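Local atomic coordinates of copper-containing nitrite reductase (Thermus scotoductus, PDB entry 6HBE), a protein that probably reduces nitrite to nitric oxide with electrons from a cytochrome c, working as a copper-containing homotrimer. Residues Ser30-Val35 and Pro298-Ile303; Met49-Met54 and Met179-Asn184; Glu223-Gln228 and Asn233-Ala238. All coordinates share one frame; numbering follows the deposited sequence. Where two conformers were deposited one is given.

Contact 1: residues Ser30-Val35 and Pro298-Ile303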
loop_
_atom_site.group_PDB
_atom_site.type_symbol
_atom_site.label_atom_id
_atom_site.label_comp_id
_atom_site.label_asym_id
_atom_site.label_seq_id
_atom_site.Cartn_x
_atom_site.Cartn_y
_atom_site.Cartn_z
ATOM N N SER C 30 6.136 -26.847 -10.994
ATOM C CA SER C 30 5.946 -25.705 -11.871
ATOM C C SER C 30 4.597 -25.860 -12.561
ATOM O O SER C 30 4.280 -26.964 -13.028
ATOM C CB SER C 30 7.020 -25.674 -12.963
ATOM O OG SER C 30 8.204 -25.120 -12.444
ATOM N N SER C 31 3.816 -24.784 -12.654
ATOM C CA SER C 31 2.453 -24.875 -13.236
ATOM C C SER C 31 2.027 -23.624 -14.023
ATOM O O SER C 31 2.690 -22.557 -13.981
ATOM C CB SER C 31 1.423 -25.134 -12.129
ATOM O OG SER C 31 1.788 -26.206 -11.246
ATOM N N ILE C 32 0.893 -23.757 -14.704
ATOM C CA ILE C 32 0.262 -22.667 -15.433
ATOM C C ILE C 32 -1.213 -22.637 -14.999
ATOM O O ILE C 32 -1.893 -23.657 -15.099
ATOM C CB ILE C 32 0.359 -22.858 -16.955
ATOM C CG1 ILE C 32 1.812 -23.081 -17.382
ATOM C CG2 ILE C 32 -0.231 -21.664 -17.697
ATOM C CD1 ILE C 32 1.991 -23.323 -18.868
ATOM N N PHE C 33 -1.691 -21.481 -14.512
ATOM C CA PHE C 33 -3.083 -21.318 -14.055
ATOM C C PHE C 33 -3.922 -20.417 -14.990
ATOM O O PHE C 33 -3.443 -19.381 -15.420
ATOM C CB PHE C 33 -3.094 -20.725 -12.636
ATOM C CG PHE C 33 -1.988 -21.225 -11.728
ATOM C CD1 PHE C 33 -2.002 -22.518 -11.241
ATOM C CD2 PHE C 33 -0.962 -20.361 -11.292
ATOM C CE1 PHE C 33 -1.010 -22.982 -10.398
ATOM C CE2 PHE C 33 0.049 -20.819 -10.441
ATOM C CZ PHE C 33 0.012 -22.128 -9.983
ATOM N N GLU C 34 -5.164 -20.797 -15.332
ATOM C CA GLU C 34 -6.051 -19.895 -16.088
ATOM C C GLU C 34 -6.830 -18.988 -15.099
ATOM O O GLU C 34 -7.846 -19.360 -14.568
ATOM C CB GLU C 34 -7.014 -20.648 -17.037
ATOM C CG GLU C 34 -7.569 -19.727 -18.145
ATOM C CD GLU C 34 -8.807 -20.249 -18.893
ATOM O OE1 GLU C 34 -9.473 -21.168 -18.382
ATOM O OE2 GLU C 34 -9.124 -19.709 -20.001
ATOM N N VAL C 35 -6.329 -17.786 -14.851
ATOM C CA VAL C 35 -6.907 -16.900 -13.823
ATOM C C VAL C 35 -8.103 -16.047 -14.300
ATOM O O VAL C 35 -8.739 -15.390 -13.502
ATOM C CB VAL C 35 -5.837 -15.996 -13.182
ATOM C CG1 VAL C 35 -4.823 -16.838 -12.425
ATOM C CG2 VAL C 35 -5.150 -15.079 -14.197
ATOM N N PRO C 298 -7.679 -26.685 -11.470
ATOM C CA PRO C 298 -6.440 -27.360 -11.922
ATOM C C PRO C 298 -5.788 -26.690 -13.133
ATOM O O PRO C 298 -6.491 -26.153 -13.977
ATOM C CB PRO C 298 -6.936 -28.767 -12.293
ATOM C CG PRO C 298 -8.093 -28.974 -11.372
ATOM C CD PRO C 298 -8.800 -27.643 -11.388
ATOM N N GLY C 299 -4.457 -26.719 -13.201
ATOM C CA GLY C 299 -3.718 -26.019 -14.253
ATOM C C GLY C 299 -3.735 -26.668 -15.621
ATOM O O GLY C 299 -4.267 -27.760 -15.789
ATOM N N VAL C 300 -3.116 -25.995 -16.587
ATOM C CA VAL C 300 -2.976 -26.521 -17.945
ATOM C C VAL C 300 -1.526 -26.905 -18.257
ATOM O O VAL C 300 -0.611 -26.536 -17.535
ATOM C CB VAL C 300 -3.484 -25.514 -19.004
ATOM C CG1 VAL C 300 -4.975 -25.262 -18.815
ATOM C CG2 VAL C 300 -2.703 -24.206 -18.968
ATOM N N LYS C 301 -1.315 -27.604 -19.373
ATOM C CA LYS C 301 0.045 -27.994 -19.793
ATOM C C LYS C 301 0.606 -27.147 -20.904
ATOM O O LYS C 301 1.808 -26.880 -20.934
ATOM C CB LYS C 301 0.060 -29.466 -20.191
ATOM C CG LYS C 301 -0.358 -30.377 -19.045
ATOM C CD LYS C 301 0.811 -30.833 -18.160
ATOM C CE LYS C 301 1.470 -29.738 -17.345
ATOM N NZ LYS C 301 2.243 -30.313 -16.211
ATOM N N GLU C 302 -0.263 -26.719 -21.806
ATOM C CA GLU C 302 0.091 -25.789 -22.859
ATOM C C GLU C 302 -0.829 -24.587 -22.766
ATOM O O GLU C 302 -1.951 -24.668 -22.249
ATOM C CB GLU C 302 -0.073 -26.437 -24.244
ATOM C CG GLU C 302 0.506 -27.841 -24.375
ATOM C CD GLU C 302 0.784 -28.232 -25.815
ATOM O OE1 GLU C 302 -0.106 -28.798 -26.483
ATOM O OE2 GLU C 302 1.906 -27.955 -26.281
ATOM N N ILE C 303 -0.347 -23.470 -23.289
ATOM C CA ILE C 303 -1.160 -22.281 -23.430
ATOM C C ILE C 303 -1.719 -22.315 -24.852
ATOM O O ILE C 303 -0.963 -22.462 -25.804
ATOM C CB ILE C 303 -0.333 -21.007 -23.149
ATOM C CG1 ILE C 303 0.044 -20.984 -21.653
ATOM C CG2 ILE C 303 -1.115 -19.759 -23.547
ATOM C CD1 ILE C 303 1.114 -20.000 -21.278
HETATM O O HOH W 1 0.141 -26.624 -14.904
HETATM O O HOH W 2 -6.158 -23.001 -13.734
#
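I32 and V300 are joined first through their backbones. V300 N donates to I32 O over 3.0 Å, with an angle of 154° at the hydrogen, and the same carbonyl oxygen lies 3.1 Å from G299 CA. Glycine suits that place because a beta carbon there would point at the strand and run into I32 O. Water extends the pairing. One molecule takes the hydrogen of I32 N at 3.0 Å and gives one to V300 O at 2.7 Å; a second does the same between E34 N and P298 O. Two waters thus bridge backbone groups that do not meet directly.

The apolar contact gathers round I32, a branched residue that can meet several partners at once. Chi1 of -54° puts CG1 beside the backbone N and CG2 anti to it, and CG2 reaches V300 CG2 at 3.8 Å and I303 CG1 at 4.0 Å. The I32 side chain crosses both of the others at about a right angle, while its CD1 comes within 4.1 Å of K301 O.

Residues 298-303 belong to the loop between strand 277-282 and strand 309-311 and run along one side of strand 21-36. On that strand's other side lies strand 39-46, which pairs by backbone with S31 and F33, and whose R42 touches both I32 and I303.

Contact 2: residues Met49-Met54 and Met179-Asn184; sequences MSPGPM and MFNGRN
S50 O takes a hydrogen bond from a water and, from another direction, a weaker CA-H...O contact from G182 CA at 3.4 Å. The water gives to S50 O at 2.8 Å and to G182 O at 3.0 Å, so one molecule clasps both carbonyls.

Beside this, the ring of P51 lies against the turn backbone, its CD 3.6 Å from G182 N and 3.7 Å from N181 C. The peptide bond ahead of P51 is cis, a form that proline tolerates far better than other residues.

Residues 180-183 form a type I' turn, and N181 and G182 suit its two central places because asparagine and glycine accept positive phi. Glycine answers a second demand, since a beta carbon on G182 would collide with S50 O. The N181 amide is held by strand 154-163, OD1 accepting from I159 N and ND2 giving to Y157 O, with Y187 OH as a further partner. S50 OG binds G129 O, next in sequence to the copper ligand Q130.

With no direct hydrogen bond between the segments, the join rests on close fit, one weak CA-H...O contact and a shared water, and it depends on a residue without a side chain at the tip of the turn.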
loop_
_atom_site.group_PDB
_atom_site.type_symbol
_atom_site.label_atom_id
_atom_site.label_comp_id
_atom_site.label_asym_id
_atom_site.label_seq_id
_atom_site.Cartn_x
_atom_site.Cartn_y
_atom_site.Cartn_z
ATOM N N MET C 49 -2.508 -26.731 -8.547
ATOM C CA MET C 49 -3.601 -25.776 -8.245
ATOM C C MET C 49 -3.047 -24.624 -7.392
ATOM O O MET C 49 -2.163 -24.859 -6.576
ATOM C CB MET C 49 -4.744 -26.456 -7.483
ATOM C CG MET C 49 -4.334 -27.556 -6.516
ATOM S SD MET C 49 -5.709 -28.463 -5.757
ATOM C CE MET C 49 -6.823 -28.583 -7.154
ATOM N N SER C 50 -3.571 -23.405 -7.577
ATOM C CA SER C 50 -3.248 -22.259 -6.693
ATOM C C SER C 50 -4.551 -21.476 -6.396
ATOM O O SER C 50 -5.108 -20.885 -7.312
ATOM C CB SER C 50 -2.225 -21.334 -7.345
ATOM O OG SER C 50 -1.888 -20.263 -6.455
ATOM N N PRO C 51 -5.054 -21.487 -5.162
ATOM C CA PRO C 51 -4.429 -22.135 -3.996
ATOM C C PRO C 51 -4.405 -23.655 -4.060
ATOM O O PRO C 51 -5.203 -24.284 -4.793
ATOM C CB PRO C 51 -5.308 -21.697 -2.830
ATOM C CG PRO C 51 -6.588 -21.218 -3.427
ATOM C CD PRO C 51 -6.228 -20.686 -4.788
ATOM N N GLY C 52 -3.480 -24.240 -3.301
ATOM C CA GLY C 52 -3.283 -25.679 -3.302
ATOM C C GLY C 52 -4.365 -26.481 -2.560
ATOM O O GLY C 52 -5.375 -25.912 -2.135
ATOM N N PRO C 53 -4.160 -27.795 -2.408
ATOM C CA PRO C 53 -5.083 -28.662 -1.683
ATOM C C PRO C 53 -5.449 -28.125 -0.315
ATOM O O PRO C 53 -4.573 -27.686 0.404
ATOM C CB PRO C 53 -4.274 -29.974 -1.536
ATOM C CG PRO C 53 -3.455 -29.988 -2.772
ATOM C CD PRO C 53 -2.984 -28.559 -2.874
ATOM N N MET C 54 -6.725 -28.134 0.014
ATOM C CA MET C 54 -7.205 -27.697 1.322
ATOM C C MET C 54 -7.219 -28.878 2.261
ATOM O O MET C 54 -7.818 -29.910 1.922
ATOM C CB MET C 54 -8.626 -27.100 1.205
ATOM C CG MET C 54 -9.186 -26.614 2.544
ATOM S SD MET C 54 -10.878 -25.954 2.444
ATOM C CE MET C 54 -11.836 -27.473 2.369
ATOM N N MET C 179 -7.913 -12.064 -6.156
ATOM C CA MET C 179 -8.962 -13.104 -6.445
ATOM C C MET C 179 -9.314 -13.996 -5.273
ATOM O O MET C 179 -8.488 -14.177 -4.369
ATOM C CB MET C 179 -8.557 -13.974 -7.666
ATOM C CG MET C 179 -7.300 -14.806 -7.538
ATOM S SD MET C 179 -6.568 -15.291 -9.154
ATOM C CE MET C 179 -5.665 -13.793 -9.471
ATOM N N PHE C 180 -10.549 -14.538 -5.296
ATOM C CA PHE C 180 -10.988 -15.552 -4.312
ATOM C C PHE C 180 -10.819 -16.936 -4.991
ATOM O O PHE C 180 -11.282 -17.160 -6.134
ATOM C CB PHE C 180 -12.461 -15.385 -3.877
ATOM C CG PHE C 180 -12.799 -14.074 -3.189
ATOM C CD1 PHE C 180 -11.949 -13.491 -2.226
ATOM C CD2 PHE C 180 -14.007 -13.425 -3.461
ATOM C CE1 PHE C 180 -12.296 -12.300 -1.587
ATOM C CE2 PHE C 180 -14.345 -12.237 -2.822
ATOM C CZ PHE C 180 -13.483 -11.666 -1.896
ATOM N N ASN C 181 -10.181 -17.859 -4.284
ATOM C CA ASN C 181 -9.938 -19.227 -4.783
ATOM C C ASN C 181 -9.390 -19.322 -6.238
ATOM O O ASN C 181 -9.824 -20.142 -7.046
ATOM C CB ASN C 181 -11.205 -20.053 -4.538
ATOM C CG ASN C 181 -11.450 -20.260 -3.056
ATOM O OD1 ASN C 181 -10.542 -20.040 -2.244
ATOM N ND2 ASN C 181 -12.663 -20.660 -2.684
ATOM N N GLY C 182 -8.419 -18.467 -6.548
ATOM C CA GLY C 182 -7.561 -18.639 -7.751
ATOM C C GLY C 182 -8.072 -18.217 -9.107
ATOM O O GLY C 182 -7.442 -18.523 -10.116
ATOM N N ARG C 183 -9.196 -17.509 -9.172
ATOM C CA ARG C 183 -9.734 -17.064 -10.468
ATOM C C ARG C 183 -10.569 -15.777 -10.307
ATOM O O ARG C 183 -11.421 -15.698 -9.429
ATOM C CB ARG C 183 -10.575 -18.186 -11.078
ATOM C CG ARG C 183 -11.024 -17.948 -12.519
ATOM C CD ARG C 183 -11.662 -19.228 -13.076
ATOM N NE ARG C 183 -12.401 -19.067 -14.332
ATOM C CZ ARG C 183 -11.917 -19.286 -15.562
ATOM N NH1 ARG C 183 -10.642 -19.637 -15.766
ATOM N NH2 ARG C 183 -12.716 -19.140 -16.614
ATOM N N ASN C 184 -10.300 -14.789 -11.163
ATOM C CA ASN C 184 -10.963 -13.492 -11.135
ATOM C C ASN C 184 -12.476 -13.640 -11.231
ATOM O O ASN C 184 -12.969 -14.294 -12.145
ATOM C CB ASN C 184 -10.490 -12.632 -12.320
ATOM C CG ASN C 184 -9.032 -12.210 -12.211
ATOM O OD1 ASN C 184 -8.403 -12.341 -11.174
ATOM N ND2 ASN C 184 -8.489 -11.716 -13.312
HETATM O O HOH W 3 -4.662 -19.363 -9.585
#

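Contact 3: residues Glu223-Gln228 and Asn233-Ala238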
loop_
_atom_site.group_PDB
_atom_site.type_symbol
_atom_site.label_atom_id
_atom_site.label_comp_id
_atom_site.label_asym_id
_atom_site.label_seq_id
_atom_site.Cartn_x
_atom_site.Cartn_y
_atom_site.Cartn_z
ATOM N N GLU C 223 -22.689 -11.814 12.285
ATOM C CA GLU C 223 -23.171 -11.914 13.663
ATOM C C GLU C 223 -22.033 -12.168 14.649
ATOM O O GLU C 223 -21.915 -11.463 15.668
ATOM C CB GLU C 223 -24.255 -12.982 13.767
ATOM C CG GLU C 223 -25.365 -12.750 12.722
ATOM C CD GLU C 223 -26.636 -13.497 13.002
ATOM O OE1 GLU C 223 -27.087 -13.472 14.167
ATOM O OE2 GLU C 223 -27.182 -14.101 12.054
ATOM N N TYR C 224 -21.221 -13.184 14.360
ATOM C CA TYR C 224 -20.077 -13.551 15.209
ATOM C C TYR C 224 -18.856 -13.814 14.330
ATOM O O TYR C 224 -18.978 -14.485 13.332
ATOM C CB TYR C 224 -20.362 -14.833 16.011
ATOM C CG TYR C 224 -21.664 -14.852 16.796
ATOM C CD1 TYR C 224 -21.998 -13.821 17.677
ATOM C CD2 TYR C 224 -22.545 -15.943 16.694
ATOM C CE1 TYR C 224 -23.202 -13.837 18.402
ATOM C CE2 TYR C 224 -23.756 -15.974 17.417
ATOM C CZ TYR C 224 -24.079 -14.919 18.262
ATOM O OH TYR C 224 -25.263 -14.966 18.983
ATOM N N MET C 225 -17.685 -13.327 14.735
ATOM C CA MET C 225 -16.425 -13.604 14.050
ATOM C C MET C 225 -15.356 -13.990 15.067
ATOM O O MET C 225 -15.367 -13.508 16.175
ATOM C CB MET C 225 -15.930 -12.389 13.256
ATOM C CG MET C 225 -17.002 -11.600 12.553
ATOM S SD MET C 225 -16.402 -10.447 11.303
ATOM C CE MET C 225 -15.292 -9.437 12.270
ATOM N N TYR C 226 -14.414 -14.826 14.644
ATOM C CA TYR C 226 -13.357 -15.331 15.506
ATOM C C TYR C 226 -12.007 -15.085 14.847
ATOM O O TYR C 226 -11.698 -15.694 13.819
ATOM C CB TYR C 226 -13.588 -16.824 15.780
ATOM C CG TYR C 226 -15.001 -17.111 16.247
ATOM C CD1 TYR C 226 -16.022 -17.379 15.329
ATOM C CD2 TYR C 226 -15.326 -17.102 17.605
ATOM C CE1 TYR C 226 -17.330 -17.623 15.757
ATOM C CE2 TYR C 226 -16.622 -17.347 18.037
ATOM C CZ TYR C 226 -17.618 -17.612 17.127
ATOM O OH TYR C 226 -18.908 -17.856 17.550
ATOM N N TYR C 227 -11.209 -14.195 15.421
ATOM C CA TYR C 227 -9.877 -13.885 14.876
ATOM C C TYR C 227 -8.947 -15.116 14.983
ATOM O O TYR C 227 -8.889 -15.770 16.040
ATOM C CB TYR C 227 -9.272 -12.652 15.532
ATOM C CG TYR C 227 -7.924 -12.154 14.952
ATOM C CD1 TYR C 227 -7.785 -11.793 13.606
ATOM C CD2 TYR C 227 -6.805 -12.016 15.769
ATOM C CE1 TYR C 227 -6.562 -11.330 13.102
ATOM C CE2 TYR C 227 -5.584 -11.542 15.289
ATOM C CZ TYR C 227 -5.458 -11.194 13.953
ATOM O OH TYR C 227 -4.204 -10.750 13.514
ATOM N N GLN C 228 -8.307 -15.432 13.856
ATOM C CA GLN C 228 -7.511 -16.654 13.612
ATOM C C GLN C 228 -8.345 -17.944 13.548
ATOM O O GLN C 228 -7.780 -19.033 13.446
ATOM C CB GLN C 228 -6.398 -16.813 14.653
ATOM C CG GLN C 228 -5.535 -15.546 14.805
ATOM C CD GLN C 228 -4.464 -15.440 13.722
ATOM O OE1 GLN C 228 -3.817 -16.429 13.386
ATOM N NE2 GLN C 228 -4.234 -14.234 13.225
ATOM N N ASN C 233 -11.495 -15.679 20.542
ATOM C CA ASN C 233 -11.250 -14.336 20.010
ATOM C C ASN C 233 -12.502 -13.745 19.299
ATOM O O ASN C 233 -12.459 -13.398 18.092
ATOM C CB ASN C 233 -10.066 -14.380 19.031
ATOM C CG ASN C 233 -8.759 -14.854 19.661
ATOM O OD1 ASN C 233 -8.484 -14.645 20.838
ATOM N ND2 ASN C 233 -7.916 -15.459 18.848
ATOM N N LEU C 234 -13.590 -13.593 20.063
ATOM C CA LEU C 234 -14.905 -13.210 19.528
ATOM C C LEU C 234 -15.087 -11.696 19.307
ATOM O O LEU C 234 -14.768 -10.898 20.173
ATOM C CB LEU C 234 -16.026 -13.704 20.464
ATOM C CG LEU C 234 -17.486 -13.331 20.127
ATOM C CD1 LEU C 234 -17.927 -13.977 18.822
ATOM C CD2 LEU C 234 -18.411 -13.755 21.263
ATOM N N VAL C 235 -15.603 -11.336 18.122
ATOM C CA VAL C 235 -15.990 -9.989 17.734
ATOM C C VAL C 235 -17.418 -10.123 17.227
ATOM O O VAL C 235 -17.712 -11.085 16.492
ATOM C CB VAL C 235 -15.072 -9.500 16.563
ATOM C CG1 VAL C 235 -15.494 -8.127 16.044
ATOM C CG2 VAL C 235 -13.612 -9.499 16.992
ATOM N N VAL C 236 -18.315 -9.207 17.606
ATOM C CA VAL C 236 -19.716 -9.306 17.189
ATOM C C VAL C 236 -20.174 -8.131 16.315
ATOM O O VAL C 236 -19.681 -7.005 16.459
ATOM C CB VAL C 236 -20.682 -9.472 18.399
ATOM C CG1 VAL C 236 -20.194 -10.575 19.324
ATOM C CG2 VAL C 236 -20.846 -8.191 19.195
ATOM N N GLY C 237 -21.169 -8.389 15.463
ATOM C CA GLY C 237 -21.872 -7.328 14.754
ATOM C C GLY C 237 -21.056 -6.445 13.816
ATOM O O GLY C 237 -21.115 -5.200 13.913
ATOM N N ALA C 238 -20.354 -7.086 12.886
ATOM C CA ALA C 238 -19.371 -6.410 12.040
ATOM C C ALA C 238 -19.741 -6.310 10.553
ATOM O O ALA C 238 -20.170 -7.295 9.910
ATOM C CB ALA C 238 -18.011 -7.091 12.198
#
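M225 and V235 share one face of this antiparallel hairpin, and A238, past the corner at G237, brings its CB against M225. The methionine chain bends at its last torsion (chi3 -57°), bringing CE to 3.6 Å from A238 CB and 4.0 Å from V235 CG1; unbranched and flexible, the thioether can turn to meet both. The opposite face carries Y224, Y226, L234 and V236. In L234, chi1 at 176° carries CG away from the backbone N, and the turn at CG brings CD1 against both tyrosines, 3.8 Å from Y224 CB and 3.7 Å from Y226 CE2. V236 CG1 meets the Y224 ring at its edge. The phenol oxygens of these two rings bond away from the hairpin, Y224 OH to E147 and Y226 OH to E252.

Between the faces runs the ladder. M225 and V235 are a hydrogen-bonded pair, M225 N giving to V235 O at 2.8 Å and V235 N to M225 O at 2.9 Å. At one end G237 N donates to E223 O, G237 taking a positive phi that glycine favours within a G1 bulge.

At the other end Y227 N binds N233 O, and the N233 side chain adds a bond from ND2 to Y227 O, 3.0 Å long and nearly straight at 172°. That oxygen lies in the amide plane, while ND2 sits above the carbonyl plane of Y227. ND2 also donates to V236 O of the third subunit. An alanine here has no amide to give, and Y227 O and V236 O of the third subunit would probably be left without this partner, weakening turn end and subunit seam.

The N233 amide thus reinforces the turn end and ties it to another subunit, while backbone bonds set the register and apolar side chains pack the two faces.

Along the chain, contact 1 brackets the other two, with contact 2 completed before contact 3 begins. Contacts 1 and 2 are neighbours, their centres 12 Å apart, and they touch: F33 CZ packs on S50 CB at 3.5 Å, and E34 OE1 forms a salt bridge with R183 NH1 at 3.2 Å. Contact 3 lies farther off, its centre 25 Å from contact 2 and 37 Å from contact 1. Contacts 2 and 3 nevertheless share a six-stranded sheet, in which 177-180 and 234-238 are the outermost strands within this chain. Contacts 1 and 2 join sequence-distant parts; contact 3 is a local hairpin meeting both other subunits, and contact 2 touches one through N184 alone.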